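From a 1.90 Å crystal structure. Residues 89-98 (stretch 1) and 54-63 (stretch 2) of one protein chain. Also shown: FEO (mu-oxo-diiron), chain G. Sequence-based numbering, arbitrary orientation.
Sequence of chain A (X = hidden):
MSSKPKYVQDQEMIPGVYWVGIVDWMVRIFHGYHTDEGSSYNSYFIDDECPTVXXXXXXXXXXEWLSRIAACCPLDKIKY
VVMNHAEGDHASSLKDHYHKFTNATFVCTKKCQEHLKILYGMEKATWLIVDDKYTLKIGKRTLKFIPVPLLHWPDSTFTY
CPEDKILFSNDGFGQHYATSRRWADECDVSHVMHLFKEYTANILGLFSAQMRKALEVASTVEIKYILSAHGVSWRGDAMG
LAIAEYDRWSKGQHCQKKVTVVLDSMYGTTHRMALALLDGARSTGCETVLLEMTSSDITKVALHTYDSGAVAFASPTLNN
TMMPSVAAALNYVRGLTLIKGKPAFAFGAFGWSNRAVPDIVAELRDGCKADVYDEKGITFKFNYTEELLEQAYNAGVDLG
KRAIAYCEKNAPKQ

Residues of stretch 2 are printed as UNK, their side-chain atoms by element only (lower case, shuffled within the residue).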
# COMPACT_ATOMS: atom_id res chain seq x y z
N ASP A 89 -9.57 12.48 18.95
CA ASP A 89 -9.33 13.44 17.88
C ASP A 89 -9.70 14.88 18.24
O ASP A 89 -9.14 15.81 17.67
CB ASP A 89 -9.95 13.01 16.54
CG ASP A 89 -11.45 12.71 16.63
OD1 ASP A 89 -11.93 12.20 17.66
OD2 ASP A 89 -12.16 12.98 15.64
N HIS A 90 -10.61 15.08 19.19
CA HIS A 90 -10.93 16.44 19.66
C HIS A 90 -10.52 16.69 21.10
O HIS A 90 -10.89 17.72 21.66
CB HIS A 90 -12.44 16.66 19.58
CG HIS A 90 -12.99 16.21 18.27
ND1 HIS A 90 -12.76 16.90 17.11
CD2 HIS A 90 -13.66 15.08 17.92
CE1 HIS A 90 -13.28 16.24 16.09
NE2 HIS A 90 -13.84 15.13 16.56
N ALA A 91 -9.81 15.76 21.71
CA ALA A 91 -9.66 15.85 23.17
C ALA A 91 -8.30 15.45 23.73
O ALA A 91 -7.96 15.88 24.83
CB ALA A 91 -10.81 15.05 23.88
N SER A 92 -7.53 14.64 23.00
CA SER A 92 -6.40 13.98 23.65
C SER A 92 -5.24 14.90 24.03
O SER A 92 -4.43 14.54 24.91
CB SER A 92 -5.91 12.76 22.86
OG SER A 92 -5.47 13.12 21.57
N SER A 93 -5.16 16.08 23.41
CA SER A 93 -4.18 17.11 23.86
C SER A 93 -4.43 17.51 25.32
O SER A 93 -3.54 18.05 25.98
CB SER A 93 -4.23 18.35 22.97
OG SER A 93 -3.70 18.10 21.68
N LEU A 94 -5.63 17.30 25.84
CA LEU A 94 -5.89 17.71 27.21
C LEU A 94 -5.13 16.86 28.24
O LEU A 94 -4.83 17.35 29.34
CB LEU A 94 -7.39 17.72 27.53
CG LEU A 94 -8.29 18.64 26.69
CD1 LEU A 94 -9.71 18.55 27.19
CD2 LEU A 94 -7.77 20.08 26.66
N LYS A 95 -4.85 15.60 27.91
CA LYS A 95 -4.12 14.72 28.85
C LYS A 95 -2.88 15.40 29.44
O LYS A 95 -2.73 15.49 30.66
CB LYS A 95 -3.74 13.39 28.20
CG LYS A 95 -3.20 12.37 29.20
CD LYS A 95 -2.98 11.01 28.57
CE LYS A 95 -2.70 9.96 29.65
NZ LYS A 95 -1.73 10.43 30.70
N ASP A 96 -2.01 15.89 28.56
CA ASP A 96 -0.70 16.38 28.98
C ASP A 96 -0.75 17.89 29.24
O ASP A 96 0.21 18.46 29.75
CB ASP A 96 0.35 16.07 27.91
CG ASP A 96 0.92 14.67 28.06
OD1 ASP A 96 1.01 14.18 29.20
OD2 ASP A 96 1.29 14.07 27.03
N HIS A 97 -1.72 18.57 28.61
CA HIS A 97 -1.71 20.03 28.39
C HIS A 97 -2.80 20.87 29.04
O HIS A 97 -2.86 22.05 28.93
CB HIS A 97 -1.70 20.37 26.91
CG HIS A 97 -0.51 19.84 26.17
ND1 HIS A 97 -0.52 18.63 25.52
CD2 HIS A 97 0.70 20.36 25.97
CE1 HIS A 97 0.64 18.44 24.95
NE2 HIS A 97 1.40 19.47 25.22
N TYR A 98 -3.69 20.24 29.71
CA TYR A 98 -4.87 20.96 30.15
C TYR A 98 -4.51 22.00 31.21
O TYR A 98 -5.16 23.04 31.32
CB TYR A 98 -5.91 19.98 30.71
CG TYR A 98 -5.61 19.52 32.12
CD1 TYR A 98 -4.81 18.40 32.35
CD2 TYR A 98 -6.12 20.19 33.22
CE1 TYR A 98 -4.54 17.97 33.63
CE2 TYR A 98 -5.85 19.77 34.51
CZ TYR A 98 -5.06 18.66 34.71
OH TYR A 98 -4.79 18.24 35.99
N UNK A 54 -13.65 26.35 22.03
CA UNK A 54 -14.53 25.21 21.75
C UNK A 54 -13.68 24.07 21.20
O UNK A 54 -13.03 24.21 20.16
c UNK A 54 -16.60 24.38 20.49
c UNK A 54 -16.30 26.91 21.04
c UNK A 54 -15.60 25.57 20.69
c UNK A 54 -17.18 26.85 22.30
N UNK A 55 -13.69 22.97 21.92
CA UNK A 55 -12.98 21.73 21.58
C UNK A 55 -11.45 21.79 21.60
O UNK A 55 -10.85 22.85 21.65
o UNK A 55 -15.33 20.13 21.58
c UNK A 55 -13.55 21.11 20.27
o UNK A 55 -15.82 20.80 19.51
c UNK A 55 -15.01 20.64 20.46
N UNK A 56 -10.83 20.61 21.60
CA UNK A 56 -9.38 20.50 21.50
C UNK A 56 -9.03 19.72 20.22
O UNK A 56 -9.84 19.66 19.28
o UNK A 56 -7.41 19.81 22.80
c UNK A 56 -8.83 19.83 22.77
N UNK A 57 -7.83 19.14 20.17
CA UNK A 57 -7.33 18.39 19.00
C UNK A 57 -6.54 17.17 19.48
O UNK A 57 -6.16 17.11 20.65
c UNK A 57 -7.10 20.52 17.52
c UNK A 57 -6.40 19.24 18.07
c UNK A 57 -5.11 19.61 18.77
N UNK A 58 -6.26 16.25 18.54
CA UNK A 58 -5.48 15.04 18.80
C UNK A 58 -4.10 15.42 19.34
O UNK A 58 -3.47 16.35 18.81
c UNK A 58 -5.35 14.27 17.48
c UNK A 58 -6.10 11.77 15.45
c UNK A 58 -4.85 12.14 16.27
c UNK A 58 -5.16 12.76 17.64
n UNK A 58 -5.78 11.06 14.12
N UNK A 59 -3.60 14.70 20.37
CA UNK A 59 -2.37 15.05 21.10
C UNK A 59 -1.10 15.36 20.26
O UNK A 59 -0.33 16.23 20.64
c UNK A 59 -2.07 14.02 22.24
c UNK A 59 -2.06 10.44 20.88
c UNK A 59 -0.21 12.49 21.39
o UNK A 59 -0.25 9.05 20.05
c UNK A 59 -0.69 10.25 20.60
c UNK A 59 -2.49 11.66 21.42
c UNK A 59 0.24 11.28 20.84
c UNK A 59 -1.58 12.70 21.69
N UNK A 60 -0.89 14.71 19.09
CA UNK A 60 0.32 15.09 18.34
C UNK A 60 0.38 16.54 17.91
O UNK A 60 1.47 17.04 17.65
c UNK A 60 -0.55 13.01 17.56
c UNK A 60 -1.61 13.62 18.41
c UNK A 60 0.28 14.17 17.11
N UNK A 61 -0.78 17.20 17.86
CA UNK A 61 -0.92 18.57 17.35
C UNK A 61 -1.13 19.61 18.44
O UNK A 61 -1.49 20.76 18.15
c UNK A 61 -2.48 15.40 14.29
c UNK A 61 -1.62 15.66 13.20
c UNK A 61 -0.92 16.87 13.15
c UNK A 61 -1.96 17.58 15.26
c UNK A 61 -2.11 18.59 16.35
c UNK A 61 -1.10 17.82 14.19
c UNK A 61 -2.64 16.37 15.31
N UNK A 62 -0.90 19.20 19.70
CA UNK A 62 -1.17 20.05 20.85
C UNK A 62 -0.51 21.42 20.79
O UNK A 62 -1.17 22.41 21.06
c UNK A 62 -0.78 19.34 22.16
N UNK A 63 0.79 21.46 20.43
CA UNK A 63 1.55 22.73 20.46
C UNK A 63 1.12 23.67 19.36
O UNK A 63 1.10 24.88 19.54
c UNK A 63 3.63 22.49 22.90
o UNK A 63 3.76 21.82 23.96
c UNK A 63 3.07 22.48 20.34
o UNK A 63 3.46 23.74 22.93
c UNK A 63 3.69 21.73 21.55
FE1 FEO G . -14.17 13.34 15.33
FE2 FEO G . -16.10 11.17 17.21
O FEO G . -14.46 12.35 16.87
O HOH W 1 -11.31 19.38 17.14

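Position 54 carries four carbons, forked at the first, with one arm two carbons long: Ile54. It lies out of reach of stretch 1, and its branched hydrocarbon suits a buried strand position.

Position 55 has two side-chain carbons, the second bearing two oxygens, which is the short carboxylate of Asp55. Its side chain comes no nearer to stretch 1 than 4.5 Å, and the backbone C of Asp55 is 4.1 Å from His90 O. Its backbone phi is positive, at 67°. Both carboxylate oxygens are hydrogen-bonded elsewhere in the structure, which helps offset the cost of burying the charge.

At position 56 a single carbon is followed by one oxygen, the mark of Ser56. Its CA-to-CB bond points toward stretch 1; Ser56 CB approaches His90 O to 3.2 Å and packs 4.1 Å from Ala91 CA, and so small a side chain fits there. Ser56 OG sits 3.5 Å from Ser93 CB and 3.9 Å from Leu94 CD2, yet finds no polar partner, so the residue earns its place here by size and backbone. Ser56 N donates to His90 O at 2.9 Å, while Ser56 O accepts from a water at 2.6 Å; that water in turn accepts from His90 ND1 at 2.9 Å.

Position 57 shows three carbons, one carrying the other two: Val57. CA-to-CB points away from stretch 1, although Val57 CG2 still comes within 3.6 Å of Ser93 OG; an apolar side chain suits this buried site. The carbonyl does the polar work: Val57 O accepts from Ser93 N at 3.1 Å and from Ser93 OG at 2.8 Å.

Four carbons in a row ending in nitrogen identify position 58 as Lys58. The flexible chain brings Lys58 CE to 4.2 Å from Asp89 CB, while NZ is satisfied by a hydrogen bond elsewhere in the structure.

Position 59 has one carbon leading to a six-carbon ring that bears an oxygen, hence Tyr59. The end of this exposed side chain leads away from stretch 1, where a polar hydroxyl is well tolerated, but the ring edge meets Ser92, with Tyr59 CD2 3.3 Å from Ser92 OG. Tyr59 N donates to that same OG at 2.7 Å.

At position 60 three carbons close a ring onto the backbone nitrogen, giving Pro60. Its phi of -61° fits the 3-10 segment, and it makes no contact with stretch 1.

Position 61 bears one carbon and an unsubstituted six-carbon ring: Phe61. It occupies the N-cap position before a helix; its partly exposed ring stays clear of stretch 1, leaving the contact to its neighbors.

A lone carbon marks position 62 as Ala62. It points toward stretch 1 and rests over the face of the His97 ring, 3.6 Å from Ala62 CB to the ring centroid, a CH-pi contact favored by so compact a group.

Position 63 has three carbons, the third carrying two oxygens: Glu63. Its long side chain suits an exposed site, and its end comes nearer to stretch 1: Glu63 OE2 lies near the plane of the His97 ring, 3.6 Å from His97 NE2.

The contact thus works chiefly through backbone groups and serine hydroxyls, with Ala62 packing against His97 at one end. At the other, Asp89 OD2 and His90 NE2 bind FE1 of the diiron group at 2.1 and 2.2 Å, so stretch 2 braces the backbone of two metal ligands.

Stretch 2 54-63: IDSVKYPFAE
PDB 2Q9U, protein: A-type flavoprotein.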